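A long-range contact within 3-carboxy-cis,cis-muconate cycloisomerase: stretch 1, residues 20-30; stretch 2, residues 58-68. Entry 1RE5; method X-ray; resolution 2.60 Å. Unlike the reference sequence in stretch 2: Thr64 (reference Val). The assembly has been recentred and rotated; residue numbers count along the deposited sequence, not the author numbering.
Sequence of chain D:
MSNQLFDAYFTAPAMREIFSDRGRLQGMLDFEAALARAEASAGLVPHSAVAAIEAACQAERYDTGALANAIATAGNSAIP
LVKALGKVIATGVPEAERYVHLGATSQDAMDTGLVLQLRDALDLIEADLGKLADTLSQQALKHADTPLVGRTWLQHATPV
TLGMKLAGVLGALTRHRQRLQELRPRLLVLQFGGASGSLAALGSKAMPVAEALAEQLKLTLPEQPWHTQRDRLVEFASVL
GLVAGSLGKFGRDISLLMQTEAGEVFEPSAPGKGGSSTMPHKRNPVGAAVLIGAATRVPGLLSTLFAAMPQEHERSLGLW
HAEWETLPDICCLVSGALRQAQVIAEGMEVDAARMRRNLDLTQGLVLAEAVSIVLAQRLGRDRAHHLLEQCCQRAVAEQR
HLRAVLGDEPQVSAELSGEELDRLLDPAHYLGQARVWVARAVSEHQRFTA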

# COMPACT_ATOMS: atom_id res chain seq x y z
N SER D 20 10.69 -20.57 -9.99
CA SER D 20 10.47 -20.79 -11.40
C SER D 20 9.40 -21.86 -11.43
O SER D 20 9.06 -22.42 -10.38
CB SER D 20 11.74 -21.34 -12.04
OG SER D 20 12.18 -22.51 -11.37
N ASP D 21 8.86 -22.15 -12.60
CA ASP D 21 7.85 -23.19 -12.67
C ASP D 21 8.42 -24.51 -12.16
O ASP D 21 7.77 -25.23 -11.41
CB ASP D 21 7.37 -23.35 -14.10
CG ASP D 21 6.63 -22.13 -14.58
OD1 ASP D 21 5.72 -21.69 -13.84
OD2 ASP D 21 6.96 -21.64 -15.68
N ARG D 22 9.64 -24.80 -12.58
CA ARG D 22 10.30 -26.03 -12.18
C ARG D 22 10.37 -26.12 -10.67
O ARG D 22 10.06 -27.16 -10.09
CB ARG D 22 11.71 -26.05 -12.77
CG ARG D 22 12.45 -27.37 -12.62
CD ARG D 22 13.80 -27.13 -11.97
NE ARG D 22 13.68 -27.06 -10.51
CZ ARG D 22 14.35 -26.20 -9.74
NH1 ARG D 22 15.17 -25.32 -10.29
NH2 ARG D 22 14.20 -26.23 -8.42
N GLY D 23 10.77 -25.03 -10.02
CA GLY D 23 10.88 -25.02 -8.57
C GLY D 23 9.55 -25.20 -7.87
O GLY D 23 9.45 -25.89 -6.86
N ARG D 24 8.53 -24.58 -8.43
CA ARG D 24 7.19 -24.67 -7.87
C ARG D 24 6.70 -26.12 -7.95
O ARG D 24 6.27 -26.71 -6.96
CB ARG D 24 6.26 -23.73 -8.64
CG ARG D 24 4.85 -23.70 -8.16
CD ARG D 24 4.18 -22.45 -8.66
NE ARG D 24 4.08 -21.43 -7.61
CZ ARG D 24 3.89 -20.13 -7.86
NH1 ARG D 24 3.79 -19.71 -9.11
NH2 ARG D 24 3.79 -19.28 -6.85
N LEU D 25 6.79 -26.69 -9.16
CA LEU D 25 6.39 -28.07 -9.41
C LEU D 25 7.16 -29.01 -8.49
O LEU D 25 6.56 -29.83 -7.79
CB LEU D 25 6.67 -28.44 -10.87
CG LEU D 25 5.52 -28.42 -11.88
CD1 LEU D 25 4.33 -27.60 -11.38
CD2 LEU D 25 6.03 -27.87 -13.18
N GLN D 26 8.48 -28.89 -8.47
CA GLN D 26 9.27 -29.79 -7.65
C GLN D 26 8.86 -29.79 -6.19
O GLN D 26 8.84 -30.84 -5.55
CB GLN D 26 10.75 -29.45 -7.74
CG GLN D 26 11.64 -30.61 -7.31
CD GLN D 26 11.35 -31.88 -8.10
OE1 GLN D 26 11.46 -31.91 -9.34
NE2 GLN D 26 10.97 -32.94 -7.38
N GLY D 27 8.55 -28.61 -5.67
CA GLY D 27 8.14 -28.53 -4.27
C GLY D 27 6.95 -29.43 -4.00
O GLY D 27 6.95 -30.19 -3.03
N MET D 28 5.93 -29.35 -4.85
CA MET D 28 4.74 -30.17 -4.68
C MET D 28 5.02 -31.66 -4.89
O MET D 28 4.54 -32.51 -4.12
CB MET D 28 3.64 -29.69 -5.63
CG MET D 28 3.09 -28.33 -5.29
SD MET D 28 1.73 -27.81 -6.34
CE MET D 28 2.58 -27.07 -7.72
N LEU D 29 5.81 -31.98 -5.91
CA LEU D 29 6.15 -33.37 -6.15
C LEU D 29 6.90 -33.92 -4.95
O LEU D 29 6.65 -35.06 -4.52
CB LEU D 29 6.99 -33.49 -7.42
CG LEU D 29 6.19 -33.09 -8.67
CD1 LEU D 29 7.10 -33.02 -9.89
CD2 LEU D 29 5.06 -34.08 -8.87
N ASP D 30 7.81 -33.12 -4.39
CA ASP D 30 8.57 -33.54 -3.21
C ASP D 30 7.60 -33.92 -2.10
O ASP D 30 7.82 -34.88 -1.34
CB ASP D 30 9.47 -32.40 -2.72
CG ASP D 30 10.77 -32.32 -3.49
OD1 ASP D 30 10.83 -32.80 -4.65
OD2 ASP D 30 11.74 -31.75 -2.93
N GLN D 58 9.46 -35.94 -10.47
CA GLN D 58 10.55 -35.14 -11.02
C GLN D 58 9.90 -34.10 -11.95
O GLN D 58 9.21 -34.45 -12.92
CB GLN D 58 11.52 -36.04 -11.78
N ALA D 59 10.09 -32.82 -11.65
CA ALA D 59 9.51 -31.72 -12.43
C ALA D 59 9.73 -31.82 -13.93
O ALA D 59 8.84 -31.50 -14.71
CB ALA D 59 10.05 -30.38 -11.93
N GLU D 60 10.91 -32.26 -14.32
CA GLU D 60 11.28 -32.39 -15.72
C GLU D 60 10.27 -33.19 -16.55
O GLU D 60 10.06 -32.91 -17.74
CB GLU D 60 12.65 -33.06 -15.83
CG GLU D 60 13.78 -32.37 -15.04
CD GLU D 60 13.53 -32.33 -13.52
OE1 GLU D 60 13.19 -33.39 -12.94
OE2 GLU D 60 13.70 -31.24 -12.90
N ARG D 61 9.65 -34.19 -15.93
CA ARG D 61 8.70 -35.06 -16.62
C ARG D 61 7.35 -34.44 -16.96
O ARG D 61 6.52 -35.10 -17.59
CB ARG D 61 8.49 -36.35 -15.80
N TYR D 62 7.12 -33.19 -16.58
CA TYR D 62 5.83 -32.57 -16.84
C TYR D 62 5.81 -31.37 -17.77
O TYR D 62 6.81 -30.69 -17.95
CB TYR D 62 5.17 -32.21 -15.51
CG TYR D 62 5.03 -33.42 -14.62
CD1 TYR D 62 6.05 -33.78 -13.73
CD2 TYR D 62 3.90 -34.23 -14.69
CE1 TYR D 62 5.94 -34.92 -12.94
CE2 TYR D 62 3.78 -35.37 -13.91
CZ TYR D 62 4.80 -35.71 -13.04
OH TYR D 62 4.65 -36.85 -12.28
N ASP D 63 4.65 -31.13 -18.37
CA ASP D 63 4.53 -30.03 -19.31
C ASP D 63 3.78 -28.82 -18.73
O ASP D 63 2.56 -28.83 -18.55
CB ASP D 63 3.87 -30.52 -20.59
CG ASP D 63 3.51 -29.40 -21.51
OD1 ASP D 63 4.27 -28.41 -21.59
OD2 ASP D 63 2.47 -29.52 -22.18
N THR D 64 4.56 -27.79 -18.42
CA THR D 64 4.06 -26.56 -17.85
C THR D 64 2.95 -25.97 -18.69
O THR D 64 1.87 -25.68 -18.17
CB THR D 64 5.20 -25.53 -17.71
OG1 THR D 64 6.14 -26.02 -16.75
CG2 THR D 64 4.67 -24.19 -17.23
N GLY D 65 3.20 -25.79 -19.98
CA GLY D 65 2.18 -25.23 -20.86
C GLY D 65 0.82 -25.89 -20.66
O GLY D 65 -0.19 -25.21 -20.47
N ALA D 66 0.81 -27.23 -20.69
CA ALA D 66 -0.42 -28.00 -20.52
C ALA D 66 -1.04 -27.80 -19.14
O ALA D 66 -2.25 -27.59 -19.02
CB ALA D 66 -0.14 -29.48 -20.75
N LEU D 67 -0.21 -27.87 -18.10
CA LEU D 67 -0.69 -27.68 -16.73
C LEU D 67 -1.31 -26.29 -16.56
O LEU D 67 -2.35 -26.12 -15.91
CB LEU D 67 0.48 -27.85 -15.76
CG LEU D 67 1.06 -29.26 -15.64
CD1 LEU D 67 2.45 -29.18 -15.03
CD2 LEU D 67 0.13 -30.14 -14.78
N ALA D 68 -0.67 -25.29 -17.16
CA ALA D 68 -1.16 -23.92 -17.08
C ALA D 68 -2.61 -23.80 -17.52
O ALA D 68 -3.43 -23.20 -16.82
CB ALA D 68 -0.29 -23.02 -17.94

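Contact between the helix of residues 21-30 and the stretch 58-68, in which a 3-10 segment (59-61) leads through Tyr62 and Asp63 into a second helix; the two helix axes come no closer than 12.2 Å and cross at 72°. The closest CA pair is instead Gln26 CA and Ala59 CA at 5.2 Å, at the 3-10 segment; Asp21 CA and Thr64 CA are 7.2 Å apart. Ser20 caps the first helix, its OG accepting from Gly23 N at 3.2 Å, and lies out of reach of the other stretch. The CA-to-CB bond of Asp21 points toward stretch 2, where OD2 meets the methyl CG2 of Thr64 at 3.8 Å, a packing contact; both carboxylate oxygens are hydrogen-bonded elsewhere in the structure. Thr64 differs from the reference sequence, which has Val here. The CA-to-CB bond of Arg22 points sideways; its CG lies 3.9 Å from Ala59 CB and its backbone O 3.7 Å from the same CB. Gly23 and Arg24 make no contact. Leu25 points toward stretch 2 and spans both of its segments: CB packs on Ala59 CB at 4.0 Å, while CD2 reaches Leu67 CD1 at 4.2 Å and Thr64 OG1 at 4.0 Å. Gln26 supplies the one hydrogen bond across the contact. Although its CB points sideways, the side chain bends back so that Gln26 OE1 accepts from Ala59 N at 2.8 Å, with a nearly straight N-H...O angle of 168°. The other end of the amide is held as well, Gln26 NE2 donating to Asp30 OD1 at 2.7 Å, which helps fix the orientation of OE1. Gly27 and Met28 stay clear. Leu29 closes the contact: CD1 lies 3.5 Å from Ala59 N and 3.8 Å from Tyr62 CE1, approaching the ring obliquely. Ala59, touched by Arg22, Leu25, Gln26 and Leu29, is thus the hub, and the contact buries 442 Å² in all.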